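Local structure of Ketoacyl_synth_N domain-containing protein (Photorhabdus luminescens subsp. laumondii, 6SMO) at residues Gly106-Glu111 with Ser190-Lys195; Val100-Gly105 with Ala185-Ser190; Ser44-Leu49 with Gly216-Gly221; Gly11-Asp16 with Glu220-Leu225. The protein probably takes part in 3-oxoacyl-[acyl-carrier-protein] synthase chemistry, assembles with a polyketide ketosynthase chain and binds a polyketide-like dodecanal. All blocks are in the same frame, centred on the assembly; numbering follows the deposited sequence.

Contact 1: Gly106-Glu111 with Ser190-Lys195; sequences GWQHIE and SSPLVK
The indole of Trp107 has Leu193 over one face and Ile110 CD1 over the opposite one. Leu193 CD2 lies 3.6 Å from the centroid of the six-membered ring, 8° off its normal. This is a CH-pi contact. Ile110 CD1 sits further out, toward the rim. Val194 CG1 approaches obliquely, 3.9 Å from Trp107 CD1. Trp133 of the ligand pocket packs on the indole edge-to-face, and the Trp107 side chain is about 7 Å from the bound pentakis(oxidanylidene)dodecanal.

The polar part is one bond. Leu193 N donates to Glu111 OE1 at 2.7 Å and 162°, from above the carboxylate plane. Pro192 has no N-H to offer, and its CD lies 3.3 Å from Glu111 OE1. Ser191, the N-cap residue of helix 192-204, makes no capping bond with its side chain. Its CB is 3.5 Å from the same OE1. Gln108 OE1 ends beside Ser191 CA. Phe165 of the neighbouring ketosynthase chain packs on Leu193, so the contact lies by the subunit interface.

Glu111 thus supplies an acceptor to the first turn of helix 192-204. The helix start would probably favour the charged form of this buried carboxylate.

Contact 2: Val100-Gly105 with Ala185-Ser190; sequences VGNCFG and ASEHLS
Val100-Gly105 and Ala185-Ser190 run nearly parallel, 14° apart, where strands 96-101 and 180-187 end. Gly101 and Ala185 face each other, and Ser186 N donates to Gly101 O at 3.2 Å. Beyond this bond side chains do the joining.

Asn102 reaches across with CG anti to its backbone N (chi1 -179°). Its ND2 donates to Ser186 O at 2.8 Å. Asn102 OD1 turns back to its own segment and takes a weak bond from Gly105 N. Glu187 answers from the other strand. Its chain bends at chi2, and OE1 accepts from Cys103 N at 3.0 Å, on the syn side, tilted out of the carboxylate plane by 22°. Ser315 OG binds the same OE1. Glu187 OE2 lies at the edge of the Phe104 ring, near its plane. Ring and carboxylate stand steeply to each other. Leu189 CD2 meets Phe104 CD2 at 3.8 Å, the two side chains crossing at about a right angle.

The water ties both loops together. It accepts from Asn102 ND2 at 3.1 Å and from His188 N at 2.9 Å. Gly105 O and Glu187 OE2 are also within bonding distance of it. All the touching residues are buried, and Phe165 of the neighbouring ketosynthase chain packs on Phe104.

The contact joins the loops that follow the two strands. Strands 96-101 and 180-187 themselves are parallel neighbours in the mixed central sheet, as expected for the thiolase fold of ketoacyl synthases.

Contact 3: Ser44-Leu49 with Gly216-Gly221; sequences SIIRTL and GDFSEG
Phe218 lays its ring beside Ile46 and Ser44. Ile46 CD1 comes within 3.6 Å of Phe218 CB, the two side chains crossing obliquely. Ser44 CB touches Phe218 CE2 further out.

The motif is a short parallel beta pair, in which strand 46-47 runs beside the start of strand 218-229. It extends the thiolase-type sheet. Phe218 N donates to Ile45 O at 3.0 Å, and Arg47 N to Phe218 O at 2.8 Å. Glu220 N reaches Arg47 O only weakly. Ile46 and Phe218 share one face of the pair. Helix 192-204 packs on that face through Lys195, Leu198 and Ser202.

Arg47 and Ser219 share the other face. Arg47 CD rests 3.5 Å from Ser219 OG, and the chain then bends at chi3 (66°), which places NE. Its guanidinium makes salt bridges with Asp16 and Asp311, so the charge is held by partners beyond the pair. Glu220 extends from CG onward past Thr48. Its OE2 binds Ser190 OG.

At the Ser44 and Gly216 end of the pair Ile45 and Asp217 lie side by side, pointing the same way. Asp217 OD1 takes a weak bond from Ile45 N. Ser44 OG, anti to its own carbonyl carbon (chi1 -55°), donates to Gly216 O at 2.7 Å, tilted 27° from the carbonyl plane.

Contact 4: Gly11-Asp16 with Glu220-Leu225; sequences GAIHPD and EGAAFL
Strands 11-13 and 221-225 run antiparallel, with axes 4.7 Å apart and directions 173° from each other. Gly11 and Phe224 form a hydrogen-bonded pair. Gly11 N donates to Phe224 O at 3.0 Å, and Phe224 N returns a bond to Gly11 O at 2.8 Å. Ile13 N gives Ala222 O a bond of 2.9 Å, while the return bond from Ala222 N to Ile13 O is weak.

Between them Ala12 and Ala223 form a non-hydrogen-bonded pair, with their CB atoms 4.0 Å apart. Ala12 CA also makes a CA-H...O contact with Ala222 O. The small methyls sit on the face lined by Ile23 of helix 20-31 and by Val319 and Ile320 of helix 319-329. Ile13, Ala222 and Phe224 occupy the other face. Ile13 CG1 meets Ala222 CB loosely, at 4.4 Å. Helix 68-84 packs there, with Tyr72 and Val75 on Ile13 and Ala76 and Val77 on Phe224.

Where the pairing stops, Pro15 CD comes 3.6 Å from Glu220 O and also lies over one face of the His14 ring, toward its rim. His14 NE2 is bonded to Leu310 O. Gly221 opens the part of strand 218-229 that pairs here. At its positive phi (141°) a CB would press on the carbonyl O of Glu220.

A sheet packed between helices in this way, with strand 218-229 running against both 5-13 and 180-187, is characteristic of the thiolase fold of ketoacyl synthases.

Contacts 2 and 4 lie deepest, their centres about 9 Å from the centre of the chain. Contact 1 is buried too, but its centre is about 20 Å from that point, against the ketosynthase chain. Contact 3 is only partly buried. Contacts 3 and 4 use one edge of strand 218-229 in succession, first parallel to 46-47, then antiparallel to 5-13. The Arg47-Asp16 salt bridge joins them. Contact 2 meets the other edge, where Glu187 N bonds to Gly221 O. Contacts 1 and 2 share Ser190, whose hydroxyl binds Glu220. Main-chain bonds dominate contacts 3 and 4. Carboxylates accepting backbone N-H groups mark contacts 1 and 2, at and beyond the ends of strands 96-101 and 180-187.

Contact 1: Gly106-Glu111 with Ser190-Lys195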
loop_
_atom_site.group_PDB
_atom_site.type_symbol
_atom_site.label_atom_id
_atom_site.label_comp_id
_atom_site.label_asym_id
_atom_site.label_seq_id
_atom_site.Cartn_x
_atom_site.Cartn_y
_atom_site.Cartn_z
ATOM N N GLY C 106 10.366 1.049 -5.964
ATOM C CA GLY C 106 11.494 1.966 -6.223
ATOM C C GLY C 106 12.837 1.327 -5.912
ATOM O O GLY C 106 13.402 1.629 -4.842
ATOM N N TRP C 107 13.341 0.493 -6.826
ATOM C CA TRP C 107 14.600 -0.285 -6.663
ATOM C C TRP C 107 15.827 0.599 -6.919
ATOM O O TRP C 107 16.885 0.302 -6.332
ATOM C CB TRP C 107 14.597 -1.522 -7.571
ATOM C CG TRP C 107 13.947 -2.714 -6.938
ATOM C CD1 TRP C 107 12.707 -3.218 -7.202
ATOM C CD2 TRP C 107 14.507 -3.541 -5.904
ATOM N NE1 TRP C 107 12.461 -4.310 -6.414
ATOM C CE2 TRP C 107 13.546 -4.532 -5.607
ATOM C CE3 TRP C 107 15.722 -3.549 -5.211
ATOM C CZ2 TRP C 107 13.768 -5.513 -4.642
ATOM C CZ3 TRP C 107 15.940 -4.519 -4.258
ATOM C CH2 TRP C 107 14.975 -5.488 -3.979
ATOM N N GLN C 108 15.692 1.637 -7.753
ATOM C CA GLN C 108 16.806 2.534 -8.170
ATOM C C GLN C 108 17.483 3.148 -6.936
ATOM O O GLN C 108 18.718 3.316 -6.974
ATOM C CB GLN C 108 16.294 3.630 -9.111
ATOM C CG GLN C 108 17.366 4.616 -9.559
ATOM C CD GLN C 108 18.529 3.941 -10.243
ATOM O OE1 GLN C 108 18.374 3.274 -11.263
ATOM N NE2 GLN C 108 19.715 4.114 -9.682
ATOM N N HIS C 109 16.710 3.462 -5.890
ATOM C CA HIS C 109 17.172 4.204 -4.685
ATOM C C HIS C 109 17.856 3.268 -3.678
ATOM O O HIS C 109 18.641 3.787 -2.860
ATOM C CB HIS C 109 16.002 4.957 -4.031
ATOM C CG HIS C 109 16.422 6.138 -3.221
ATOM N ND1 HIS C 109 16.715 6.047 -1.874
ATOM C CD2 HIS C 109 16.599 7.433 -3.560
ATOM C CE1 HIS C 109 17.055 7.236 -1.419
ATOM N NE2 HIS C 109 16.991 8.103 -2.435
ATOM N N ILE C 110 17.576 1.958 -3.721
ATOM C CA ILE C 110 17.958 0.996 -2.639
ATOM C C ILE C 110 18.858 -0.136 -3.161
ATOM O O ILE C 110 19.448 -0.824 -2.308
ATOM C CB ILE C 110 16.699 0.439 -1.938
ATOM C CG1 ILE C 110 15.945 -0.575 -2.803
ATOM C CG2 ILE C 110 15.794 1.575 -1.481
ATOM C CD1 ILE C 110 15.007 -1.467 -2.022
ATOM N N GLU C 111 18.962 -0.340 -4.481
ATOM C CA GLU C 111 19.669 -1.505 -5.089
ATOM C C GLU C 111 21.059 -1.674 -4.464
ATOM O O GLU C 111 21.322 -2.760 -3.909
ATOM C CB GLU C 111 19.798 -1.358 -6.608
ATOM C CG GLU C 111 18.845 -2.247 -7.386
ATOM C CD GLU C 111 19.251 -2.490 -8.830
ATOM O OE1 GLU C 111 18.406 -2.279 -9.723
ATOM O OE2 GLU C 111 20.408 -2.900 -9.056
ATOM N N SER C 190 14.058 1.496 -15.053
ATOM C CA SER C 190 15.431 1.722 -15.581
ATOM C C SER C 190 16.500 1.222 -14.597
ATOM O O SER C 190 17.688 1.240 -14.978
ATOM C CB SER C 190 15.647 3.174 -15.924
ATOM O OG SER C 190 14.831 3.557 -17.020
ATOM N N SER C 191 16.108 0.792 -13.391
ATOM C CA SER C 191 17.030 0.261 -12.349
ATOM C C SER C 191 17.534 -1.119 -12.770
ATOM O O SER C 191 16.743 -1.960 -13.194
ATOM C CB SER C 191 16.377 0.230 -10.989
ATOM O OG SER C 191 15.293 -0.683 -10.957
ATOM N N PRO C 192 18.858 -1.388 -12.670
ATOM C CA PRO C 192 19.458 -2.618 -13.199
ATOM C C PRO C 192 18.714 -3.939 -12.929
ATOM O O PRO C 192 18.723 -4.782 -13.808
ATOM C CB PRO C 192 20.820 -2.654 -12.491
ATOM C CG PRO C 192 21.184 -1.197 -12.321
ATOM C CD PRO C 192 19.864 -0.499 -12.063
ATOM N N LEU C 193 18.109 -4.097 -11.745
ATOM C CA LEU C 193 17.450 -5.363 -11.316
ATOM C C LEU C 193 16.216 -5.623 -12.189
ATOM O O LEU C 193 16.140 -6.718 -12.783
ATOM C CB LEU C 193 17.072 -5.284 -9.833
ATOM C CG LEU C 193 16.290 -6.480 -9.282
ATOM C CD1 LEU C 193 17.011 -7.794 -9.559
ATOM C CD2 LEU C 193 16.033 -6.322 -7.792
ATOM N N VAL C 194 15.290 -4.660 -12.256
ATOM C CA VAL C 194 14.007 -4.783 -13.014
ATOM C C VAL C 194 14.279 -4.605 -14.515
ATOM O O VAL C 194 13.499 -5.158 -15.312
ATOM C CB VAL C 194 12.927 -3.802 -12.512
ATOM C CG1 VAL C 194 12.621 -4.008 -11.037
ATOM C CG2 VAL C 194 13.283 -2.348 -12.787
ATOM N N LYS C 195 15.332 -3.867 -14.888
ATOM C CA LYS C 195 15.712 -3.628 -16.309
ATOM C C LYS C 195 16.107 -4.962 -16.954
ATOM O O LYS C 195 15.533 -5.296 -18.010
ATOM C CB LYS C 195 16.852 -2.610 -16.421
ATOM C CG LYS C 195 17.094 -2.078 -17.830
ATOM C CD LYS C 195 18.069 -0.919 -17.897
ATOM C CE LYS C 195 19.515 -1.358 -17.987
ATOM N NZ LYS C 195 19.883 -1.762 -19.365
#

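Contact 2: Val100-Gly105 with Ala185-Ser190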
loop_
_atom_site.group_PDB
_atom_site.type_symbol
_atom_site.label_atom_id
_atom_site.label_comp_id
_atom_site.label_asym_id
_atom_site.label_seq_id
_atom_site.Cartn_x
_atom_site.Cartn_y
_atom_site.Cartn_z
ATOM N N VAL C 100 -3.126 5.969 -5.936
ATOM C CA VAL C 100 -1.920 5.649 -6.755
ATOM C C VAL C 100 -1.900 4.170 -7.149
ATOM O O VAL C 100 -2.444 3.357 -6.416
ATOM C CB VAL C 100 -0.636 6.012 -5.980
ATOM C CG1 VAL C 100 0.619 5.990 -6.832
ATOM C CG2 VAL C 100 -0.754 7.341 -5.264
ATOM N N GLY C 101 -1.331 3.887 -8.319
ATOM C CA GLY C 101 -1.069 2.536 -8.850
ATOM C C GLY C 101 0.412 2.355 -9.134
ATOM O O GLY C 101 0.952 3.133 -9.945
ATOM N N ASN C 102 1.058 1.391 -8.472
ATOM C CA ASN C 102 2.511 1.109 -8.622
ATOM C C ASN C 102 2.783 -0.355 -8.263
ATOM O O ASN C 102 2.363 -0.778 -7.169
ATOM C CB ASN C 102 3.361 2.053 -7.770
ATOM C CG ASN C 102 4.845 1.791 -7.920
ATOM O OD1 ASN C 102 5.500 1.362 -6.973
ATOM N ND2 ASN C 102 5.377 2.025 -9.108
ATOM N N CYS C 103 3.481 -1.078 -9.145
ATOM C CA CYS C 103 3.700 -2.548 -9.077
ATOM C C CYS C 103 5.132 -2.872 -8.622
ATOM O O CYS C 103 5.275 -3.688 -7.689
ATOM C CB CYS C 103 3.420 -3.194 -10.429
ATOM S SG CYS C 103 1.737 -2.893 -11.033
ATOM N N PHE C 104 6.144 -2.261 -9.249
ATOM C CA PHE C 104 7.577 -2.651 -9.129
ATOM C C PHE C 104 8.281 -1.897 -7.991
ATOM O O PHE C 104 9.403 -2.307 -7.629
ATOM C CB PHE C 104 8.307 -2.436 -10.458
ATOM C CG PHE C 104 8.096 -3.543 -11.460
ATOM C CD1 PHE C 104 8.815 -4.725 -11.370
ATOM C CD2 PHE C 104 7.173 -3.407 -12.485
ATOM C CE1 PHE C 104 8.620 -5.745 -12.288
ATOM C CE2 PHE C 104 6.978 -4.430 -13.402
ATOM C CZ PHE C 104 7.702 -5.596 -13.302
ATOM N N GLY C 105 7.663 -0.844 -7.447
ATOM C CA GLY C 105 8.223 -0.063 -6.325
ATOM C C GLY C 105 9.327 0.874 -6.787
ATOM O O GLY C 105 9.207 1.422 -7.901
ATOM N N ALA C 185 -1.109 6.768 -11.665
ATOM C CA ALA C 185 -0.077 5.714 -11.539
ATOM C C ALA C 185 1.295 6.265 -11.944
ATOM O O ALA C 185 1.347 7.341 -12.571
ATOM C CB ALA C 185 -0.465 4.526 -12.384
ATOM N N SER C 186 2.358 5.539 -11.590
ATOM C CA SER C 186 3.771 5.867 -11.917
ATOM C C SER C 186 4.628 4.598 -11.851
ATOM O O SER C 186 4.324 3.723 -11.015
ATOM C CB SER C 186 4.303 6.934 -10.997
ATOM O OG SER C 186 5.634 7.281 -11.346
ATOM N N GLU C 187 5.680 4.549 -12.666
ATOM C CA GLU C 187 6.613 3.399 -12.711
ATOM C C GLU C 187 8.010 3.862 -13.138
ATOM O O GLU C 187 8.115 4.735 -13.998
ATOM C CB GLU C 187 6.160 2.385 -13.761
ATOM C CG GLU C 187 4.920 1.594 -13.400
ATOM C CD GLU C 187 5.064 0.566 -12.298
ATOM O OE1 GLU C 187 4.047 0.034 -11.870
ATOM O OE2 GLU C 187 6.188 0.313 -11.873
ATOM N N HIS C 188 9.033 3.279 -12.520
ATOM C CA HIS C 188 10.469 3.425 -12.881
ATOM C C HIS C 188 11.057 2.029 -13.123
ATOM O O HIS C 188 11.141 1.252 -12.150
ATOM C CB HIS C 188 11.227 4.190 -11.789
ATOM C CG HIS C 188 12.675 4.385 -12.095
ATOM N ND1 HIS C 188 13.123 5.385 -12.936
ATOM C CD2 HIS C 188 13.773 3.714 -11.685
ATOM C CE1 HIS C 188 14.437 5.323 -13.028
ATOM N NE2 HIS C 188 14.859 4.306 -12.269
ATOM N N LEU C 189 11.441 1.731 -14.370
ATOM C CA LEU C 189 11.866 0.377 -14.822
ATOM C C LEU C 189 13.339 0.385 -15.259
ATOM O O LEU C 189 13.794 -0.655 -15.775
ATOM C CB LEU C 189 10.966 -0.059 -15.984
ATOM C CG LEU C 189 9.459 0.043 -15.746
ATOM C CD1 LEU C 189 8.691 -0.270 -17.020
ATOM C CD2 LEU C 189 9.014 -0.878 -14.620
ATOM N N SER C 190 14.058 1.496 -15.053
ATOM C CA SER C 190 15.431 1.722 -15.581
ATOM C C SER C 190 16.500 1.222 -14.597
ATOM O O SER C 190 17.688 1.240 -14.978
ATOM C CB SER C 190 15.647 3.174 -15.924
ATOM O OG SER C 190 14.831 3.557 -17.020
HETATM O O HOH W 1 8.253 1.555 -10.272
#

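Contact 3: Ser44-Leu49 with Gly216-Gly221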
loop_
_atom_site.group_PDB
_atom_site.type_symbol
_atom_site.label_atom_id
_atom_site.label_comp_id
_atom_site.label_asym_id
_atom_site.label_seq_id
_atom_site.Cartn_x
_atom_site.Cartn_y
_atom_site.Cartn_z
ATOM N N SER C 44 13.076 -6.922 -26.297
ATOM C CA SER C 44 12.381 -5.687 -25.838
ATOM C C SER C 44 13.349 -4.804 -25.042
ATOM O O SER C 44 14.247 -5.363 -24.380
ATOM C CB SER C 44 11.159 -6.027 -25.020
ATOM O OG SER C 44 10.291 -6.893 -25.736
ATOM N N ILE C 45 13.161 -3.480 -25.098
ATOM C CA ILE C 45 14.025 -2.464 -24.422
ATOM C C ILE C 45 13.166 -1.601 -23.488
ATOM O O ILE C 45 11.945 -1.507 -23.720
ATOM C CB ILE C 45 14.785 -1.599 -25.451
ATOM C CG1 ILE C 45 13.850 -0.980 -26.494
ATOM C CG2 ILE C 45 15.902 -2.402 -26.102
ATOM C CD1 ILE C 45 14.435 0.214 -27.214
ATOM N N ILE C 46 13.800 -1.001 -22.475
ATOM C CA ILE C 46 13.183 -0.016 -21.535
ATOM C C ILE C 46 13.457 1.390 -22.078
ATOM O O ILE C 46 14.635 1.797 -22.084
ATOM C CB ILE C 46 13.731 -0.187 -20.101
ATOM C CG1 ILE C 46 13.735 -1.649 -19.642
ATOM C CG2 ILE C 46 12.978 0.706 -19.125
ATOM C CD1 ILE C 46 12.396 -2.343 -19.747
ATOM N N ARG C 47 12.411 2.096 -22.520
ATOM C CA ARG C 47 12.500 3.480 -23.057
ATOM C C ARG C 47 12.516 4.474 -21.889
ATOM O O ARG C 47 11.518 4.521 -21.142
ATOM C CB ARG C 47 11.333 3.771 -24.004
ATOM C CG ARG C 47 11.379 2.988 -25.308
ATOM C CD ARG C 47 10.175 3.283 -26.181
ATOM N NE ARG C 47 10.157 4.665 -26.644
ATOM C CZ ARG C 47 9.144 5.245 -27.284
ATOM N NH1 ARG C 47 9.241 6.510 -27.657
ATOM N NH2 ARG C 47 8.038 4.568 -27.548
ATOM N N THR C 48 13.609 5.230 -21.748
ATOM C CA THR C 48 13.797 6.284 -20.714
ATOM C C THR C 48 13.123 7.579 -21.182
ATOM O O THR C 48 12.749 7.652 -22.370
ATOM C CB THR C 48 15.286 6.513 -20.422
ATOM O OG1 THR C 48 15.933 6.869 -21.644
ATOM C CG2 THR C 48 15.960 5.299 -19.824
ATOM N N LEU C 49 12.977 8.554 -20.279
ATOM C CA LEU C 49 12.471 9.918 -20.595
ATOM C C LEU C 49 13.591 10.717 -21.272
ATOM O O LEU C 49 14.767 10.501 -20.915
ATOM C CB LEU C 49 12.010 10.613 -19.310
ATOM C CG LEU C 49 10.890 9.921 -18.534
ATOM C CD1 LEU C 49 10.596 10.673 -17.246
ATOM C CD2 LEU C 49 9.627 9.795 -19.371
ATOM N N GLY C 216 6.539 -6.072 -28.316
ATOM C CA GLY C 216 6.458 -4.690 -27.805
ATOM C C GLY C 216 7.586 -4.363 -26.840
ATOM O O GLY C 216 8.128 -5.300 -26.217
ATOM N N ASP C 217 7.920 -3.075 -26.727
ATOM C CA ASP C 217 8.938 -2.531 -25.788
ATOM C C ASP C 217 8.248 -2.179 -24.464
ATOM O O ASP C 217 7.038 -2.461 -24.333
ATOM C CB ASP C 217 9.648 -1.318 -26.399
ATOM C CG ASP C 217 10.389 -1.625 -27.690
ATOM O OD1 ASP C 217 11.098 -2.650 -27.730
ATOM O OD2 ASP C 217 10.250 -0.836 -28.646
ATOM N N PHE C 218 8.999 -1.606 -23.518
ATOM C CA PHE C 218 8.492 -1.045 -22.237
ATOM C C PHE C 218 8.876 0.434 -22.146
ATOM O O PHE C 218 9.894 0.834 -22.748
ATOM C CB PHE C 218 9.055 -1.814 -21.039
ATOM C CG PHE C 218 8.810 -3.301 -21.068
ATOM C CD1 PHE C 218 7.674 -3.845 -20.490
ATOM C CD2 PHE C 218 9.720 -4.158 -21.669
ATOM C CE1 PHE C 218 7.450 -5.213 -20.516
ATOM C CE2 PHE C 218 9.495 -5.526 -21.694
ATOM C CZ PHE C 218 8.361 -6.051 -21.117
ATOM N N SER C 219 8.077 1.219 -21.424
ATOM C CA SER C 219 8.351 2.662 -21.218
ATOM C C SER C 219 8.015 3.034 -19.776
ATOM O O SER C 219 6.998 2.573 -19.270
ATOM C CB SER C 219 7.562 3.503 -22.161
ATOM O OG SER C 219 7.858 3.171 -23.501
ATOM N N GLU C 220 8.847 3.862 -19.153
ATOM C CA GLU C 220 8.587 4.321 -17.769
ATOM C C GLU C 220 7.938 5.704 -17.819
ATOM O O GLU C 220 7.812 6.273 -18.898
ATOM C CB GLU C 220 9.889 4.370 -16.976
ATOM C CG GLU C 220 10.903 5.346 -17.533
ATOM C CD GLU C 220 12.202 5.371 -16.755
ATOM O OE1 GLU C 220 12.958 6.349 -16.871
ATOM O OE2 GLU C 220 12.470 4.396 -16.052
ATOM N N GLY C 221 7.522 6.204 -16.667
ATOM C CA GLY C 221 6.902 7.538 -16.557
ATOM C C GLY C 221 5.755 7.544 -15.564
ATOM O O GLY C 221 5.775 6.716 -14.631
#

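Contact 4: Gly11-Asp16 with Glu220-Leu225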
loop_
_atom_site.group_PDB
_atom_site.type_symbol
_atom_site.label_atom_id
_atom_site.label_comp_id
_atom_site.label_asym_id
_atom_site.label_seq_id
_atom_site.Cartn_x
_atom_site.Cartn_y
_atom_site.Cartn_z
ATOM N N GLY C 11 -2.379 15.299 -16.213
ATOM C CA GLY C 11 -0.922 15.461 -16.376
ATOM C C GLY C 11 -0.247 14.112 -16.538
ATOM O O GLY C 11 -0.662 13.160 -15.847
ATOM N N ALA C 12 0.690 13.999 -17.480
ATOM C CA ALA C 12 1.446 12.754 -17.740
ATOM C C ALA C 12 2.826 13.100 -18.291
ATOM O O ALA C 12 2.960 14.162 -18.848
ATOM C CB ALA C 12 0.702 11.944 -18.751
ATOM N N ILE C 13 3.811 12.224 -18.114
ATOM C CA ILE C 13 5.167 12.404 -18.714
ATOM C C ILE C 13 5.541 11.072 -19.360
ATOM O O ILE C 13 5.217 10.058 -18.804
ATOM C CB ILE C 13 6.209 12.884 -17.692
ATOM C CG1 ILE C 13 6.365 11.917 -16.522
ATOM C CG2 ILE C 13 5.886 14.275 -17.204
ATOM C CD1 ILE C 13 7.546 12.229 -15.657
ATOM N N HIS C 14 6.198 11.088 -20.510
ATOM C CA HIS C 14 6.492 9.815 -21.210
ATOM C C HIS C 14 7.699 10.007 -22.126
ATOM O O HIS C 14 8.050 11.140 -22.369
ATOM C CB HIS C 14 5.228 9.434 -21.976
ATOM C CG HIS C 14 5.217 8.095 -22.618
ATOM N ND1 HIS C 14 5.263 7.936 -23.966
ATOM C CD2 HIS C 14 5.123 6.861 -22.113
ATOM C CE1 HIS C 14 5.226 6.669 -24.265
ATOM N NE2 HIS C 14 5.132 6.000 -23.157
ATOM N N PRO C 15 8.350 8.945 -22.633
ATOM C CA PRO C 15 9.451 9.081 -23.567
ATOM C C PRO C 15 9.014 9.878 -24.799
ATOM O O PRO C 15 9.818 10.519 -25.376
ATOM C CB PRO C 15 9.652 7.629 -23.987
ATOM C CG PRO C 15 9.396 6.876 -22.743
ATOM C CD PRO C 15 8.176 7.569 -22.202
ATOM N N ASP C 16 7.777 9.696 -25.229
ATOM C CA ASP C 16 7.180 10.476 -26.337
ATOM C C ASP C 16 6.907 11.926 -25.914
ATOM O O ASP C 16 6.791 12.751 -26.792
ATOM C CB ASP C 16 6.014 9.728 -26.978
ATOM C CG ASP C 16 6.420 8.534 -27.824
ATOM O OD1 ASP C 16 7.607 8.311 -27.994
ATOM O OD2 ASP C 16 5.533 7.844 -28.310
ATOM N N GLU C 220 8.847 3.862 -19.153
ATOM C CA GLU C 220 8.587 4.321 -17.769
ATOM C C GLU C 220 7.938 5.704 -17.819
ATOM O O GLU C 220 7.812 6.273 -18.898
ATOM C CB GLU C 220 9.889 4.370 -16.976
ATOM C CG GLU C 220 10.903 5.346 -17.533
ATOM C CD GLU C 220 12.202 5.371 -16.755
ATOM O OE1 GLU C 220 12.958 6.349 -16.871
ATOM O OE2 GLU C 220 12.470 4.396 -16.052
ATOM N N GLY C 221 7.522 6.204 -16.667
ATOM C CA GLY C 221 6.902 7.538 -16.557
ATOM C C GLY C 221 5.755 7.544 -15.564
ATOM O O GLY C 221 5.775 6.716 -14.631
ATOM N N ALA C 222 4.786 8.441 -15.760
ATOM C CA ALA C 222 3.627 8.642 -14.860
ATOM C C ALA C 222 2.471 9.302 -15.618
ATOM O O ALA C 222 2.725 9.981 -16.634
ATOM C CB ALA C 222 4.045 9.469 -13.669
ATOM N N ALA C 223 1.248 9.094 -15.125
ATOM C CA ALA C 223 -0.011 9.670 -15.647
ATOM C C ALA C 223 -0.995 9.829 -14.484
ATOM O O ALA C 223 -1.193 8.842 -13.749
ATOM C CB ALA C 223 -0.570 8.783 -16.733
ATOM N N PHE C 224 -1.561 11.027 -14.313
ATOM C CA PHE C 224 -2.500 11.373 -13.213
ATOM C C PHE C 224 -3.675 12.189 -13.761
ATOM O O PHE C 224 -3.495 12.946 -14.738
ATOM C CB PHE C 224 -1.769 12.123 -12.097
ATOM C CG PHE C 224 -1.131 11.230 -11.061
ATOM C CD1 PHE C 224 0.135 10.702 -11.258
ATOM C CD2 PHE C 224 -1.805 10.911 -9.891
ATOM C CE1 PHE C 224 0.716 9.878 -10.307
ATOM C CE2 PHE C 224 -1.222 10.087 -8.940
ATOM C CZ PHE C 224 0.037 9.572 -9.150
ATOM N N LEU C 225 -4.844 12.020 -13.134
ATOM C CA LEU C 225 -6.097 12.765 -13.425
ATOM C C LEU C 225 -6.570 13.452 -12.139
ATOM O O LEU C 225 -6.361 12.876 -11.052
ATOM C CB LEU C 225 -7.161 11.789 -13.941
ATOM C CG LEU C 225 -6.827 11.062 -15.243
ATOM C CD1 LEU C 225 -6.129 9.737 -14.971
ATOM C CD2 LEU C 225 -8.084 10.831 -16.070
#